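Local structure of acyl-[acyl-carrier-protein]--UDP-N-acetylglucosamine O-acyltransferase (Acinetobacter baumannii, 4E6U) at residues N212-I224 with I238-L252. The protein catalyses transfer of an acyl chain from acyl carrier protein to UDP-N-acetylglucosamine, a step of lipopolysaccharide synthesis. Sequence-based numbering, arbitrary orientation.
With SO4 (sulfate ion), chain B.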
ATOM      1  N   ASN A 212     -32.729  -7.448  22.647  1.00 41.86           N
ATOM      2  CA  ASN A 212     -33.058  -8.861  22.450  1.00 40.45           C
ATOM      3  C   ASN A 212     -32.449  -9.429  21.170  1.00 38.69           C
ATOM      4  O   ASN A 212     -31.952 -10.559  21.161  1.00 38.18           O
ATOM      5  CB  ASN A 212     -34.576  -9.067  22.444  1.00 41.40           C
ATOM      6  CG  ASN A 212     -35.198  -8.881  23.817  1.00 42.92           C
ATOM      7  OD1 ASN A 212     -34.884  -9.615  24.759  1.00 44.86           O
ATOM      8  ND2 ASN A 212     -36.092  -7.901  23.937  1.00 43.90           N
ATOM      9  N   THR A 213     -32.492  -8.633  20.102  1.00 36.53           N
ATOM     10  CA  THR A 213     -31.860  -8.982  18.836  1.00 34.64           C
ATOM     11  C   THR A 213     -30.352  -9.130  19.035  1.00 33.70           C
ATOM     12  O   THR A 213     -29.765 -10.125  18.615  1.00 31.95           O
ATOM     13  CB  THR A 213     -32.141  -7.921  17.746  1.00 34.46           C
ATOM     14  OG1 THR A 213     -33.558  -7.770  17.578  1.00 34.94           O
ATOM     15  CG2 THR A 213     -31.522  -8.329  16.418  1.00 33.58           C
ATOM     16  N   ILE A 214     -29.747  -8.135  19.684  1.00 33.08           N
ATOM     17  CA  ILE A 214     -28.309  -8.120  19.970  1.00 32.55           C
ATOM     18  C   ILE A 214     -27.873  -9.330  20.806  1.00 31.37           C
ATOM     19  O   ILE A 214     -26.874  -9.985  20.486  1.00 30.81           O
ATOM     20  CB  ILE A 214     -27.898  -6.792  20.670  1.00 32.94           C
ATOM     21  CG1 ILE A 214     -28.047  -5.624  19.691  1.00 34.11           C
ATOM     22  CG2 ILE A 214     -26.467  -6.872  21.233  1.00 33.58           C
ATOM     23  CD1 ILE A 214     -28.180  -4.267  20.348  1.00 35.19           C
ATOM     24  N   GLN A 215     -28.629  -9.617  21.863  1.00 30.48           N
ATOM     25  CA  GLN A 215     -28.377 -10.772  22.729  1.00 29.64           C
ATOM     26  C   GLN A 215     -28.428 -12.102  21.957  1.00 27.58           C
ATOM     27  O   GLN A 215     -27.574 -12.968  22.158  1.00 26.29           O
ATOM     28  CB  GLN A 215     -29.344 -10.778  23.923  1.00 31.05           C
ATOM     29  CG  GLN A 215     -29.293 -12.024  24.819  1.00 34.39           C
ATOM     30  CD  GLN A 215     -27.965 -12.206  25.553  1.00 38.12           C
ATOM     31  OE1 GLN A 215     -27.235 -11.242  25.815  1.00 40.99           O
ATOM     32  NE2 GLN A 215     -27.652 -13.454  25.896  1.00 38.94           N
ATOM     33  N   GLY A 216     -29.417 -12.256  21.076  1.00 26.22           N
ATOM     34  CA  GLY A 216     -29.493 -13.428  20.199  1.00 23.73           C
ATOM     35  C   GLY A 216     -28.249 -13.594  19.332  1.00 21.79           C
ATOM     36  O   GLY A 216     -27.727 -14.694  19.172  1.00 20.76           O
ATOM     37  N   LEU A 217     -27.771 -12.496  18.754  1.00 20.64           N
ATOM     38  CA  LEU A 217     -26.585 -12.558  17.910  1.00 20.12           C
ATOM     39  C   LEU A 217     -25.324 -12.855  18.719  1.00 18.21           C
ATOM     40  O   LEU A 217     -24.442 -13.558  18.240  1.00 17.54           O
ATOM     41  CB  LEU A 217     -26.447 -11.270  17.086  1.00 20.41           C
ATOM     42  CG  LEU A 217     -27.634 -10.960  16.160  1.00 22.36           C
ATOM     43  CD1 LEU A 217     -27.456  -9.599  15.518  1.00 25.00           C
ATOM     44  CD2 LEU A 217     -27.813 -12.028  15.093  1.00 22.58           C
ATOM     45  N   ARG A 218     -25.268 -12.356  19.946  1.00 18.96           N
ATOM     46  CA  ARG A 218     -24.160 -12.674  20.847  1.00 19.64           C
ATOM     47  C   ARG A 218     -24.148 -14.155  21.222  1.00 17.98           C
ATOM     48  O   ARG A 218     -23.089 -14.776  21.269  1.00 17.78           O
ATOM     49  CB  ARG A 218     -24.200 -11.797  22.092  1.00 21.00           C
ATOM     50  CG  ARG A 218     -23.902 -10.330  21.771  1.00 26.21           C
ATOM     51  CD  ARG A 218     -24.161  -9.415  22.938  1.00 32.91           C
ATOM     52  NE  ARG A 218     -23.118  -9.522  23.950  1.00 37.51           N
ATOM     53  CZ  ARG A 218     -22.859  -8.582  24.856  1.00 40.34           C
ATOM     54  NH1 ARG A 218     -23.566  -7.455  24.871  1.00 41.67           N
ATOM     55  NH2 ARG A 218     -21.891  -8.769  25.747  1.00 42.08           N
ATOM     56  N   GLU A 219     -25.333 -14.719  21.456  1.00 17.92           N
ATOM     57  CA  GLU A 219     -25.430 -16.156  21.732  1.00 17.94           C
ATOM     58  C   GLU A 219     -25.027 -16.967  20.512  1.00 16.67           C
ATOM     59  O   GLU A 219     -24.295 -17.951  20.626  1.00 16.03           O
ATOM     60  CB  GLU A 219     -26.849 -16.537  22.173  1.00 19.01           C
ATOM     61  CG  GLU A 219     -27.289 -15.916  23.499  1.00 23.77           C
ATOM     62  CD  GLU A 219     -28.759 -16.167  23.799  0.60 27.29           C
ATOM     63  OE1 GLU A 219     -29.119 -16.165  24.995  0.60 29.72           O
ATOM     64  OE2 GLU A 219     -29.549 -16.373  22.848  0.60 28.01           O
ATOM     65  N   ALA A 220     -25.457 -16.511  19.329  1.00 15.76           N
ATOM     66  CA  ALA A 220     -25.064 -17.160  18.101  1.00 15.36           C
ATOM     67  C   ALA A 220     -23.546 -17.136  17.917  1.00 15.09           C
ATOM     68  O   ALA A 220     -22.941 -18.136  17.519  1.00 15.47           O
ATOM     69  CB  ALA A 220     -25.779 -16.509  16.901  1.00 15.74           C
ATOM     70  N   TYR A 221     -22.943 -15.982  18.225  1.00 15.25           N
ATOM     71  CA  TYR A 221     -21.492 -15.837  18.164  1.00 15.34           C
ATOM     72  C   TYR A 221     -20.812 -16.868  19.077  1.00 14.36           C
ATOM     73  O   TYR A 221     -19.854 -17.530  18.677  1.00 14.55           O
ATOM     74  CB  TYR A 221     -21.076 -14.404  18.540  1.00 16.36           C
ATOM     75  CG  TYR A 221     -19.587 -14.207  18.451  1.00 17.39           C
ATOM     76  CD1 TYR A 221     -19.013 -13.672  17.297  1.00 17.70           C
ATOM     77  CD2 TYR A 221     -18.751 -14.585  19.493  1.00 18.59           C
ATOM     78  CE1 TYR A 221     -17.629 -13.506  17.192  1.00 19.87           C
ATOM     79  CE2 TYR A 221     -17.362 -14.426  19.396  1.00 19.47           C
ATOM     80  CZ  TYR A 221     -16.822 -13.880  18.243  1.00 21.09           C
ATOM     81  OH  TYR A 221     -15.450 -13.733  18.147  1.00 22.44           O
ATOM     82  N   LYS A 222     -21.310 -17.001  20.304  1.00 14.83           N
ATOM     83  CA  LYS A 222     -20.727 -17.965  21.221  1.00 15.74           C
ATOM     84  C   LYS A 222     -20.828 -19.386  20.684  1.00 14.48           C
ATOM     85  O   LYS A 222     -19.865 -20.159  20.782  1.00 14.70           O
ATOM     86  CB  LYS A 222     -21.403 -17.895  22.579  1.00 16.13           C
ATOM     87  CG  LYS A 222     -21.106 -16.660  23.399  0.60 17.80           C
ATOM     88  CD  LYS A 222     -21.920 -16.714  24.682  0.60 21.11           C
ATOM     89  CE  LYS A 222     -21.138 -16.219  25.865  0.60 23.92           C
ATOM     90  NZ  LYS A 222     -21.734 -16.723  27.134  0.60 26.12           N
ATOM     91  N   LEU A 223     -21.991 -19.738  20.119  1.00 13.86           N
ATOM     92  CA  LEU A 223     -22.136 -21.055  19.496  1.00 14.81           C
ATOM     93  C   LEU A 223     -21.153 -21.321  18.370  1.00 15.29           C
ATOM     94  O   LEU A 223     -20.600 -22.411  18.257  1.00 15.92           O
ATOM     95  CB  LEU A 223     -23.568 -21.271  19.003  1.00 15.04           C
ATOM     96  CG  LEU A 223     -24.604 -21.473  20.117  1.00 15.48           C
ATOM     97  CD1 LEU A 223     -25.978 -21.138  19.597  1.00 16.30           C
ATOM     98  CD2 LEU A 223     -24.554 -22.919  20.659  1.00 14.06           C
ATOM     99  N   ILE A 224     -20.927 -20.303  17.532  1.00 14.54           N
ATOM    100  CA  ILE A 224     -20.046 -20.462  16.380  1.00 15.95           C
ATOM    101  C   ILE A 224     -18.565 -20.506  16.781  1.00 14.23           C
ATOM    102  O   ILE A 224     -17.814 -21.347  16.300  1.00 16.19           O
ATOM    103  CB  ILE A 224     -20.273 -19.313  15.376  1.00 15.04           C
ATOM    104  CG1 ILE A 224     -21.690 -19.379  14.808  1.00 16.09           C
ATOM    105  CG2 ILE A 224     -19.264 -19.406  14.228  1.00 16.48           C
ATOM    106  CD1 ILE A 224     -22.144 -18.092  14.076  1.00 16.43           C
ATOM    107  N   ILE A 238     -28.439 -22.479  16.236  1.00 15.73           N
ATOM    108  CA  ILE A 238     -28.992 -21.159  15.955  1.00 17.07           C
ATOM    109  C   ILE A 238     -30.428 -21.291  15.425  1.00 17.21           C
ATOM    110  O   ILE A 238     -31.323 -20.561  15.852  1.00 17.66           O
ATOM    111  CB  ILE A 238     -28.074 -20.364  14.982  1.00 16.90           C
ATOM    112  CG1 ILE A 238     -26.729 -20.084  15.659  1.00 17.09           C
ATOM    113  CG2 ILE A 238     -28.714 -19.035  14.591  1.00 16.72           C
ATOM    114  CD1 ILE A 238     -25.625 -19.654  14.671  1.00 17.62           C
ATOM    115  N   LYS A 239     -30.624 -22.251  14.526  1.00 18.37           N
ATOM    116  CA  LYS A 239     -31.958 -22.527  13.969  1.00 20.71           C
ATOM    117  C   LYS A 239     -32.961 -22.898  15.051  1.00 21.87           C
ATOM    118  O   LYS A 239     -34.087 -22.400  15.058  1.00 23.25           O
ATOM    119  CB  LYS A 239     -31.891 -23.668  12.963  1.00 22.15           C
ATOM    120  CG  LYS A 239     -31.382 -23.297  11.602  1.00 23.44           C
ATOM    121  CD  LYS A 239     -31.545 -24.489  10.661  1.00 28.57           C
ATOM    122  CE  LYS A 239     -31.039 -24.187   9.268  1.00 30.42           C
ATOM    123  NZ  LYS A 239     -31.144 -25.398   8.399  1.00 32.74           N
ATOM    124  N   SER A 240     -32.545 -23.770  15.967  1.00 21.23           N
ATOM    125  CA  SER A 240     -33.408 -24.275  17.048  1.00 21.56           C
ATOM    126  C   SER A 240     -33.838 -23.178  18.007  1.00 21.32           C
ATOM    127  O   SER A 240     -35.039 -22.996  18.297  1.00 22.42           O
ATOM    128  CB  SER A 240     -32.642 -25.371  17.839  1.00 20.47           C
ATOM    129  OG  SER A 240     -33.431 -25.916  18.903  1.00 24.74           O
ATOM    130  N   GLU A 241     -32.856 -22.444  18.518  1.00 19.86           N
ATOM    131  CA  GLU A 241     -33.059 -21.639  19.703  1.00 20.04           C
ATOM    132  C   GLU A 241     -33.089 -20.132  19.499  1.00 19.23           C
ATOM    133  O   GLU A 241     -33.608 -19.408  20.347  1.00 20.08           O
ATOM    134  CB  GLU A 241     -32.005 -21.978  20.770  1.00 20.50           C
ATOM    135  CG  GLU A 241     -32.009 -23.446  21.231  1.00 20.30           C
ATOM    136  CD  GLU A 241     -33.322 -23.851  21.877  1.00 19.70           C
ATOM    137  OE1 GLU A 241     -33.690 -23.295  22.931  1.00 24.13           O
ATOM    138  OE2 GLU A 241     -33.970 -24.707  21.302  1.00 20.60           O
ATOM    139  N   ILE A 242     -32.495 -19.660  18.406  1.00 19.08           N
ATOM    140  CA  ILE A 242     -32.276 -18.222  18.254  1.00 18.28           C
ATOM    141  C   ILE A 242     -33.067 -17.639  17.099  1.00 17.65           C
ATOM    142  O   ILE A 242     -33.769 -16.632  17.272  1.00 18.69           O
ATOM    143  CB  ILE A 242     -30.768 -17.901  18.114  1.00 16.96           C
ATOM    144  CG1 ILE A 242     -30.035 -18.308  19.396  1.00 18.06           C
ATOM    145  CG2 ILE A 242     -30.549 -16.394  17.798  1.00 17.86           C
ATOM    146  CD1 ILE A 242     -28.506 -18.358  19.253  1.00 16.92           C
ATOM    147  N   LEU A 243     -32.969 -18.286  15.940  1.00 18.24           N
ATOM    148  CA  LEU A 243     -33.628 -17.815  14.712  1.00 19.15           C
ATOM    149  C   LEU A 243     -35.132 -17.521  14.860  1.00 20.69           C
ATOM    150  O   LEU A 243     -35.608 -16.533  14.298  1.00 20.48           O
ATOM    151  CB  LEU A 243     -33.396 -18.803  13.568  1.00 18.93           C
ATOM    152  CG  LEU A 243     -33.908 -18.417  12.172  1.00 19.03           C
ATOM    153  CD1 LEU A 243     -33.181 -17.153  11.646  1.00 21.16           C
ATOM    154  CD2 LEU A 243     -33.721 -19.577  11.218  1.00 19.41           C
ATOM    155  N   PRO A 244     -35.883 -18.361  15.615  1.00 20.81           N
ATOM    156  CA  PRO A 244     -37.325 -18.089  15.668  1.00 22.11           C
ATOM    157  C   PRO A 244     -37.696 -16.700  16.207  1.00 22.49           C
ATOM    158  O   PRO A 244     -38.648 -16.092  15.698  1.00 24.37           O
ATOM    159  CB  PRO A 244     -37.851 -19.209  16.588  1.00 21.69           C
ATOM    160  CG  PRO A 244     -36.915 -20.332  16.334  1.00 21.38           C
ATOM    161  CD  PRO A 244     -35.560 -19.630  16.301  1.00 21.33           C
ATOM    162  N   SER A 245     -36.972 -16.189  17.201  1.00 22.46           N
ATOM    163  CA  SER A 245     -37.249 -14.845  17.723  1.00 23.03           C
ATOM    164  C   SER A 245     -36.297 -13.780  17.182  1.00 22.72           C
ATOM    165  O   SER A 245     -36.538 -12.589  17.371  1.00 23.09           O
ATOM    166  CB  SER A 245     -37.238 -14.832  19.256  1.00 23.64           C
ATOM    167  OG  SER A 245     -35.934 -15.020  19.778  1.00 25.68           O
ATOM    168  N   VAL A 246     -35.216 -14.217  16.532  1.00 21.53           N
ATOM    169  CA  VAL A 246     -34.186 -13.302  16.011  1.00 20.92           C
ATOM    170  C   VAL A 246     -33.956 -13.605  14.528  1.00 21.30           C
ATOM    171  O   VAL A 246     -32.999 -14.295  14.154  1.00 20.92           O
ATOM    172  CB  VAL A 246     -32.876 -13.381  16.837  1.00 20.88           C
ATOM    173  CG1 VAL A 246     -31.842 -12.365  16.326  1.00 20.76           C
ATOM    174  CG2 VAL A 246     -33.153 -13.139  18.316  1.00 20.98           C
ATOM    175  N   PRO A 247     -34.849 -13.099  13.656  1.00 21.59           N
ATOM    176  CA  PRO A 247     -34.732 -13.382  12.230  1.00 21.80           C
ATOM    177  C   PRO A 247     -33.414 -12.878  11.619  1.00 21.13           C
ATOM    178  O   PRO A 247     -32.962 -13.409  10.598  1.00 22.52           O
ATOM    179  CB  PRO A 247     -35.945 -12.654  11.619  1.00 22.64           C
ATOM    180  CG  PRO A 247     -36.386 -11.699  12.638  1.00 22.53           C
ATOM    181  CD  PRO A 247     -36.058 -12.309  13.960  1.00 21.96           C
ATOM    182  N   GLU A 248     -32.809 -11.897  12.279  1.00 21.37           N
ATOM    183  CA  GLU A 248     -31.506 -11.348  11.877  1.00 21.51           C
ATOM    184  C   GLU A 248     -30.390 -12.392  11.932  1.00 20.60           C
ATOM    185  O   GLU A 248     -29.364 -12.255  11.268  1.00 20.44           O
ATOM    186  CB  GLU A 248     -31.146 -10.148  12.761  1.00 21.86           C
ATOM    187  CG  GLU A 248     -32.114  -8.945  12.632  1.00 25.50           C
ATOM    188  CD  GLU A 248     -33.388  -9.064  13.466  1.00 28.59           C
ATOM    189  OE1 GLU A 248     -33.576 -10.075  14.174  1.00 26.58           O
ATOM    190  OE2 GLU A 248     -34.214  -8.125  13.420  1.00 29.60           O
ATOM    191  N   ALA A 249     -30.596 -13.460  12.704  1.00 19.44           N
ATOM    192  CA  ALA A 249     -29.609 -14.533  12.751  1.00 18.28           C
ATOM    193  C   ALA A 249     -29.487 -15.310  11.441  1.00 17.26           C
ATOM    194  O   ALA A 249     -28.507 -16.034  11.225  1.00 17.97           O
ATOM    195  CB  ALA A 249     -29.893 -15.477  13.930  1.00 18.39           C
ATOM    196  N   GLN A 250     -30.456 -15.152  10.534  1.00 18.31           N
ATOM    197  CA  GLN A 250     -30.366 -15.831   9.247  1.00 18.75           C
ATOM    198  C   GLN A 250     -29.108 -15.454   8.434  1.00 17.86           C
ATOM    199  O   GLN A 250     -28.554 -16.283   7.719  1.00 18.85           O
ATOM    200  CB  GLN A 250     -31.636 -15.623   8.407  1.00 19.23           C
ATOM    201  CG  GLN A 250     -31.653 -16.433   7.104  1.00 19.94           C
ATOM    202  CD  GLN A 250     -31.613 -17.946   7.317  1.00 21.78           C
ATOM    203  OE1 GLN A 250     -32.376 -18.482   8.115  1.00 25.18           O
ATOM    204  NE2 GLN A 250     -30.745 -18.634   6.592  1.00 21.78           N
ATOM    205  N   LEU A 251     -28.665 -14.204   8.560  1.00 19.91           N
ATOM    206  CA  LEU A 251     -27.428 -13.789   7.885  1.00 20.26           C
ATOM    207  C   LEU A 251     -26.199 -14.560   8.358  1.00 19.16           C
ATOM    208  O   LEU A 251     -25.320 -14.869   7.553  1.00 18.67           O
ATOM    209  CB  LEU A 251     -27.186 -12.284   8.023  1.00 20.71           C
ATOM    210  CG  LEU A 251     -28.151 -11.305   7.355  1.00 21.99           C
ATOM    211  CD1 LEU A 251     -27.487  -9.922   7.328  1.00 21.93           C
ATOM    212  CD2 LEU A 251     -28.546 -11.732   5.938  1.00 24.60           C
ATOM    213  N   LEU A 252     -26.139 -14.876   9.655  1.00 18.70           N
ATOM    214  CA  LEU A 252     -25.067 -15.714  10.186  1.00 19.02           C
ATOM    215  C   LEU A 252     -25.140 -17.129   9.664  1.00 18.29           C
ATOM    216  O   LEU A 252     -24.123 -17.713   9.311  1.00 18.17           O
ATOM    217  CB  LEU A 252     -25.071 -15.748  11.719  1.00 20.12           C
ATOM    218  CG  LEU A 252     -24.469 -14.563  12.463  1.00 20.70           C
ATOM    219  CD1 LEU A 252     -24.820 -14.657  13.945  1.00 20.30           C
ATOM    220  CD2 LEU A 252     -22.960 -14.553  12.286  1.00 21.31           C
TER
HETATM  221  S   SO4 B 301     -37.521  -7.219  20.503  1.00 99.49           S
HETATM  222  O1  SO4 B 301     -36.340  -7.729  19.814  1.00 99.55           O
HETATM  223  O2  SO4 B 301     -38.133  -8.293  21.281  1.00 99.41           O
HETATM  224  O3  SO4 B 301     -37.127  -6.136  21.401  1.00 99.56           O
HETATM  225  O4  SO4 B 301     -38.477  -6.715  19.521  1.00 99.41           O
HETATM  226  O   HOH W   1     -34.873  -9.779  16.517  1.00 28.06           O
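Ile238 opens the contact with CD1, which touches both Ala220 CB and Ile224 CD1, each at 3.9 Å; the Ile224 side chain crosses that of Ile238 at about a right angle. Leu223 runs past Ile238 in the opposite direction and meets Ile242 tip to tip, the two CD1 atoms 3.8 Å apart. Ile242 sets both branches against the helix backbone: with CG1 anti to its carbonyl carbon (chi1 -63°), CD1 comes to 3.6 Å from Ala220 N, while the other branch, CG2, sits 3.6 Å from Gly216 O. The two backbones come close here, the CA atoms of Gly216 and Ile242 being 5.9 Å apart. Val246 sets both methyls on one face of the helix, CG1 near Thr213 O and CG2 over Gly216 CA at 4.1 Å. Glu248, bent at chi2 (82°), lays its carboxylate across the Thr213 methyl, OE1 3.5 Å from CG2. A water joins the polar ends at this margin, hydrogen-bonded to Glu248 OE1 and to Thr213 OG1, which also pairs with Ser210; a sulfate, probably from the crystallisation liquor, is held nearby by Asn212 ND2 and Ser210. Leu217 CD2 packs against Ala249, and Leu252 finishes the seam by splitting its branches, CD1 3.6 Å from Ala220 CB and CD2 against Ile224. The interface is thus almost wholly apolar, with water and sulfate at one end. It forms part of the apolar packing of the helical C-terminal domain that follows the left-handed parallel beta-helix of LpxA: helix 211-225 faces both helix 231-241 and helix 250-258, Ile238 and Ile224 also touch the latter through Ile253 and Leu256, Leu217 reaches Met204 of helix 201-206, and Tyr221 points away to lean on Ala196 and Ile199 of strand 194-199.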